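Local coordinates for protein ULam111 (Flavobacterium sp., PDB 5WUT) that hydrolyses glycosidic bonds of the beta-1,3-glucan laminarin, as a laminarinase of glycoside hydrolase family 16, at residues L91-G96 and F222-S227; I58-E63 and I204-G209. All blocks are in the same frame, centred on the assembly; numbering follows the deposited sequence.

Interactions 1 and 2 lie side by side, their centres about 8 Å apart, at one end of the jelly roll. Interaction 1 holds the loop 91-96 against the start of strand 224-234; interaction 2 packs strand 55-63, the neighbour of 224-234, against strand 200-208. D225 OD1 and T59 OG1, 2.6 Å apart, probably share a hydrogen bond that links the neighbouring strands 224-234 and 55-63, and G96 O probably accepts from G209 N (2.8 Å), just past the end of strand 200-208. M206 CE lies 3.5 Å from Q224 O, so one methionine touches both contacts. Strand 97-105 joins 200-208 to 118-123, whose sequence fits the family 16 catalytic motif, so both contacts probably back the catalytic sheet.

Interaction 1: residues L91-G96 and F222-S227; sequences LPVGKG and FPQDFS
V93 donates its backbone N-H to Q224 OE1, the one direct hydrogen bond between 91-96 and 222-227. The bond is 3.0 Å long from V93 N to Q224 OE1 and nearly straight (174° at the hydrogen), yet the donor stands above the amide, 57° out of the carbonyl plane. A bend at chi2 (-62°) folds CD of Q224 back from the extended course, beside the V93 backbone. From the same residue, V93 CG2 lies 3.7 Å from OE1 of Q224.

The P92 ring packs next to this bond. Its CB meets Q224 CB at 3.9 Å, and at its other end CD meets F226 CD1, also at 3.9 Å, approaching the ring obliquely as the two side chains run alongside each other. Between these, P92 CA comes within 3.3 Å of D225 O. A water bound to L91 O at 2.6 Å makes a weak, longer link to D225 O.

Further out, the other end of the Q224 amide is fixed as well, since NE2 donates to I221 O. P92 and F226 both also pack on M206 and P99. An alanine at Q224 would probably leave the V93 N-H and I221 O without these partners and hold the backbone at V93 less firmly, the P92 packing remaining.

S227 still pairs through its backbone with K90, so the contact starts where strand 83-90 parts from 224-234, and a side-chain amide takes over from main-chain pairing. The arrangement belongs to an end of the jelly-roll sandwich, where the chain crosses from one sheet, through 91-96, into strand 97-105 of the other.

Interaction 2: residues I58-E63 and I204-G209; sequences ITAKKE and INMAIG
A60 and M206 face each other with their CA atoms 7.1 Å apart, on strand segments that run in nearly the same direction, 15° off parallel. The segment axes approach to 8.0 Å, and no hydrogen bond joins them: the strands meet face to face through side chains. I58 and A60 point across from one strand, I204, M206 and I208 from the other.

M206 carries the contact. Its CG is anti to the backbone N, while a bend at chi3 (44°) places CE against strand 58-63. There the methyl meets I58 CG2 and A60 CB, each 3.7 Å from M206 CE, and lies 3.3 Å from I58 O. The I58 and M206 side chains lie alongside one another, running opposite ways. On one flank I58 CD1 touches I204 CG2 at 3.7 Å; on the other I208 CD1 reaches A60 CB at 3.9 Å. A60 CB thus touches both M206 and I208.

N205 points the other way, its amide bonded to W102 NE1 and Y44 OH. F226 and I97 continue the apolar layer. This is apolar packing between the layers of the family 16 beta-jelly roll, at a side where strand 66-80, paired to both strands, joins them.

Interaction 1: residues L91-G96 and F222-S227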
loop_
_atom_site.group_PDB
_atom_site.type_symbol
_atom_site.label_atom_id
_atom_site.label_comp_id
_atom_site.label_asym_id
_atom_site.label_seq_id
_atom_site.Cartn_x
_atom_site.Cartn_y
_atom_site.Cartn_z
ATOM N N LEU A 91 -11.689 11.756 -0.781
ATOM C CA LEU A 91 -12.678 11.420 0.245
ATOM C C LEU A 91 -13.318 12.628 0.914
ATOM O O LEU A 91 -12.664 13.666 1.053
ATOM C CB LEU A 91 -12.023 10.574 1.334
ATOM C CG LEU A 91 -11.481 9.216 0.907
ATOM C CD1 LEU A 91 -10.645 8.605 2.038
ATOM C CD2 LEU A 91 -12.642 8.307 0.520
ATOM N N PRO A 92 -14.584 12.477 1.337
ATOM C CA PRO A 92 -15.169 13.390 2.324
ATOM C C PRO A 92 -14.584 13.041 3.680
ATOM O O PRO A 92 -14.035 11.946 3.833
ATOM C CB PRO A 92 -16.657 13.063 2.277
ATOM C CG PRO A 92 -16.654 11.573 2.024
ATOM C CD PRO A 92 -15.476 11.336 1.071
ATOM N N VAL A 93 -14.711 13.923 4.667
ATOM C CA VAL A 93 -14.148 13.626 5.974
ATOM C C VAL A 93 -15.136 13.964 7.072
ATOM O O VAL A 93 -15.976 14.846 6.913
ATOM C CB VAL A 93 -12.838 14.401 6.212
ATOM C CG1 VAL A 93 -11.779 13.968 5.213
ATOM C CG2 VAL A 93 -13.069 15.881 6.076
ATOM N N GLY A 94 -15.050 13.236 8.178
ATOM C CA GLY A 94 -15.833 13.574 9.356
ATOM C C GLY A 94 -16.677 12.434 9.875
ATOM O O GLY A 94 -17.035 11.504 9.143
ATOM N N LYS A 95 -17.008 12.501 11.160
ATOM C CA LYS A 95 -17.743 11.418 11.792
ATOM C C LYS A 95 -19.164 11.285 11.246
ATOM O O LYS A 95 -19.954 12.229 11.313
ATOM C CB LYS A 95 -17.786 11.618 13.308
ATOM C CG LYS A 95 -18.495 10.494 14.041
ATOM C CD LYS A 95 -18.515 10.736 15.552
ATOM C CE LYS A 95 -19.344 11.944 15.902
ATOM N NZ LYS A 95 -19.722 11.965 17.351
ATOM N N GLY A 96 -19.474 10.109 10.708
ATOM C CA GLY A 96 -20.805 9.818 10.203
ATOM C C GLY A 96 -20.866 9.641 8.695
ATOM O O GLY A 96 -21.813 9.061 8.188
ATOM N N PHE A 222 -21.062 19.022 7.728
ATOM C CA PHE A 222 -21.757 19.247 6.465
ATOM C C PHE A 222 -21.628 20.690 6.003
ATOM O O PHE A 222 -21.669 21.608 6.821
ATOM C CB PHE A 222 -23.225 18.851 6.597
ATOM C CG PHE A 222 -23.414 17.414 6.936
ATOM C CD1 PHE A 222 -23.182 16.442 5.966
ATOM C CD2 PHE A 222 -23.758 17.017 8.216
ATOM C CE1 PHE A 222 -23.332 15.092 6.260
ATOM C CE2 PHE A 222 -23.910 15.673 8.521
ATOM C CZ PHE A 222 -23.686 14.708 7.541
ATOM N N PRO A 223 -21.495 20.901 4.687
ATOM C CA PRO A 223 -21.523 19.896 3.614
ATOM C C PRO A 223 -20.180 19.197 3.380
ATOM O O PRO A 223 -19.134 19.760 3.670
ATOM C CB PRO A 223 -21.921 20.723 2.392
ATOM C CG PRO A 223 -21.303 22.053 2.648
ATOM C CD PRO A 223 -21.425 22.273 4.148
ATOM N N GLN A 224 -20.225 17.971 2.857
ATOM C CA GLN A 224 -18.999 17.233 2.551
ATOM C C GLN A 224 -19.003 16.737 1.118
ATOM O O GLN A 224 -20.018 16.228 0.644
ATOM C CB GLN A 224 -18.842 16.049 3.506
ATOM C CG GLN A 224 -18.287 16.410 4.883
ATOM C CD GLN A 224 -16.888 17.011 4.820
ATOM O OE1 GLN A 224 -16.034 16.560 4.049
ATOM N NE2 GLN A 224 -16.644 18.029 5.633
ATOM N N ASP A 225 -17.852 16.855 0.451
ATOM C CA ASP A 225 -17.704 16.453 -0.945
ATOM C C ASP A 225 -16.929 15.140 -1.099
ATOM O O ASP A 225 -15.855 14.962 -0.508
ATOM C CB ASP A 225 -16.963 17.522 -1.751
ATOM C CG ASP A 225 -17.786 18.774 -1.998
ATOM O OD1 ASP A 225 -19.001 18.784 -1.727
ATOM O OD2 ASP A 225 -17.191 19.751 -2.499
ATOM N N PHE A 226 -17.484 14.256 -1.919
ATOM C CA PHE A 226 -16.863 13.009 -2.374
ATOM C C PHE A 226 -16.635 13.187 -3.865
ATOM O O PHE A 226 -17.603 13.310 -4.618
ATOM C CB PHE A 226 -17.798 11.841 -2.071
ATOM C CG PHE A 226 -17.318 10.475 -2.524
ATOM C CD1 PHE A 226 -15.971 10.154 -2.637
ATOM C CD2 PHE A 226 -18.257 9.486 -2.777
ATOM C CE1 PHE A 226 -15.584 8.854 -3.022
ATOM C CE2 PHE A 226 -17.884 8.202 -3.173
ATOM C CZ PHE A 226 -16.541 7.890 -3.293
ATOM N N SER A 227 -15.370 13.237 -4.291
ATOM C CA SER A 227 -15.044 13.557 -5.686
ATOM C C SER A 227 -14.448 12.360 -6.403
ATOM O O SER A 227 -13.480 11.774 -5.921
ATOM C CB SER A 227 -14.057 14.725 -5.767
ATOM O OG SER A 227 -14.588 15.876 -5.119
HETATM O O HOH W 1 -13.163 16.203 1.059
#

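Interaction 2: residues I58-E63 and I204-G209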
loop_
_atom_site.group_PDB
_atom_site.type_symbol
_atom_site.label_atom_id
_atom_site.label_comp_id
_atom_site.label_asym_id
_atom_site.label_seq_id
_atom_site.Cartn_x
_atom_site.Cartn_y
_atom_site.Cartn_z
ATOM N N ILE A 58 -20.016 14.585 -5.467
ATOM C CA ILE A 58 -21.219 14.315 -4.697
ATOM C C ILE A 58 -21.131 15.070 -3.389
ATOM O O ILE A 58 -20.125 14.967 -2.683
ATOM C CB ILE A 58 -21.381 12.818 -4.418
ATOM C CG1 ILE A 58 -21.559 12.054 -5.739
ATOM C CG2 ILE A 58 -22.547 12.570 -3.441
ATOM C CD1 ILE A 58 -21.483 10.554 -5.597
ATOM N N THR A 59 -22.169 15.837 -3.060
ATOM C CA THR A 59 -22.159 16.583 -1.806
ATOM C C THR A 59 -23.221 16.077 -0.833
ATOM O O THR A 59 -24.405 15.968 -1.181
ATOM C CB THR A 59 -22.377 18.091 -2.045
ATOM O OG1 THR A 59 -21.306 18.602 -2.849
ATOM C CG2 THR A 59 -22.388 18.843 -0.722
ATOM N N ALA A 60 -22.766 15.733 0.369
ATOM C CA ALA A 60 -23.649 15.358 1.466
ATOM C C ALA A 60 -24.052 16.632 2.199
ATOM O O ALA A 60 -23.193 17.430 2.553
ATOM C CB ALA A 60 -22.946 14.381 2.409
ATOM N N LYS A 61 -25.359 16.829 2.367
ATOM C CA LYS A 61 -25.882 18.059 2.955
ATOM C C LYS A 61 -26.836 17.764 4.096
ATOM O O LYS A 61 -27.487 16.726 4.127
ATOM C CB LYS A 61 -26.623 18.898 1.907
ATOM C CG LYS A 61 -25.827 19.255 0.660
ATOM C CD LYS A 61 -26.700 20.083 -0.292
ATOM C CE LYS A 61 -26.392 19.809 -1.767
ATOM N NZ LYS A 61 -27.452 20.359 -2.684
ATOM N N LYS A 62 -26.934 18.716 5.018
ATOM C CA LYS A 62 -27.969 18.680 6.029
ATOM C C LYS A 62 -28.781 19.975 5.952
ATOM O O LYS A 62 -28.224 21.066 5.996
ATOM C CB LYS A 62 -27.364 18.495 7.415
ATOM C CG LYS A 62 -28.411 18.373 8.519
ATOM C CD LYS A 62 -27.767 18.515 9.894
ATOM C CE LYS A 62 -28.801 18.439 11.007
ATOM N NZ LYS A 62 -29.404 19.780 11.263
ATOM N N GLU A 63 -30.091 19.828 5.799
ATOM C CA GLU A 63 -31.009 20.957 5.691
ATOM C C GLU A 63 -32.158 20.699 6.663
ATOM O O GLU A 63 -32.984 19.802 6.467
ATOM C CB GLU A 63 -31.480 21.112 4.239
ATOM C CG GLU A 63 -30.359 21.634 3.316
ATOM C CD GLU A 63 -30.402 21.088 1.880
ATOM O OE1 GLU A 63 -30.698 19.886 1.681
ATOM O OE2 GLU A 63 -30.125 21.867 0.944
ATOM N N ILE A 204 -21.686 4.123 -7.065
ATOM C CA ILE A 204 -20.995 5.185 -6.326
ATOM C C ILE A 204 -22.012 5.823 -5.400
ATOM O O ILE A 204 -23.102 6.195 -5.841
ATOM C CB ILE A 204 -20.394 6.254 -7.258
ATOM C CG1 ILE A 204 -19.370 5.632 -8.194
ATOM C CG2 ILE A 204 -19.734 7.370 -6.450
ATOM C CD1 ILE A 204 -18.847 6.612 -9.269
ATOM N N ASN A 205 -21.692 5.960 -4.120
ATOM C CA ASN A 205 -22.651 6.625 -3.240
ATOM C C ASN A 205 -21.963 7.239 -2.040
ATOM O O ASN A 205 -20.798 6.968 -1.763
ATOM C CB ASN A 205 -23.741 5.652 -2.766
ATOM C CG ASN A 205 -23.254 4.707 -1.697
ATOM O OD1 ASN A 205 -22.617 3.694 -2.000
ATOM N ND2 ASN A 205 -23.525 5.038 -0.428
ATOM N N MET A 206 -22.692 8.075 -1.317
ATOM C CA MET A 206 -22.187 8.545 -0.033
ATOM C C MET A 206 -23.323 8.523 0.978
ATOM O O MET A 206 -24.296 9.284 0.871
ATOM C CB MET A 206 -21.557 9.935 -0.153
ATOM C CG MET A 206 -21.166 10.535 1.201
ATOM S SD MET A 206 -20.045 11.952 1.155
ATOM C CE MET A 206 -20.750 12.924 -0.175
ATOM N N ALA A 207 -23.237 7.592 1.919
ATOM C CA ALA A 207 -24.241 7.466 2.968
ATOM C C ALA A 207 -23.888 8.294 4.222
ATOM O O ALA A 207 -22.760 8.756 4.399
ATOM C CB ALA A 207 -24.432 6.010 3.334
ATOM N N ILE A 208 -24.892 8.505 5.068
ATOM C CA ILE A 208 -24.750 9.280 6.289
ATOM C C ILE A 208 -25.315 8.500 7.466
ATOM O O ILE A 208 -26.477 8.098 7.438
ATOM C CB ILE A 208 -25.489 10.628 6.185
ATOM C CG1 ILE A 208 -24.852 11.473 5.083
ATOM C CG2 ILE A 208 -25.487 11.346 7.554
ATOM C CD1 ILE A 208 -25.702 12.669 4.650
ATOM N N GLY A 209 -24.478 8.244 8.468
ATOM C CA GLY A 209 -24.923 7.546 9.667
ATOM C C GLY A 209 -25.294 6.103 9.426
ATOM O O GLY A 209 -24.762 5.477 8.520
#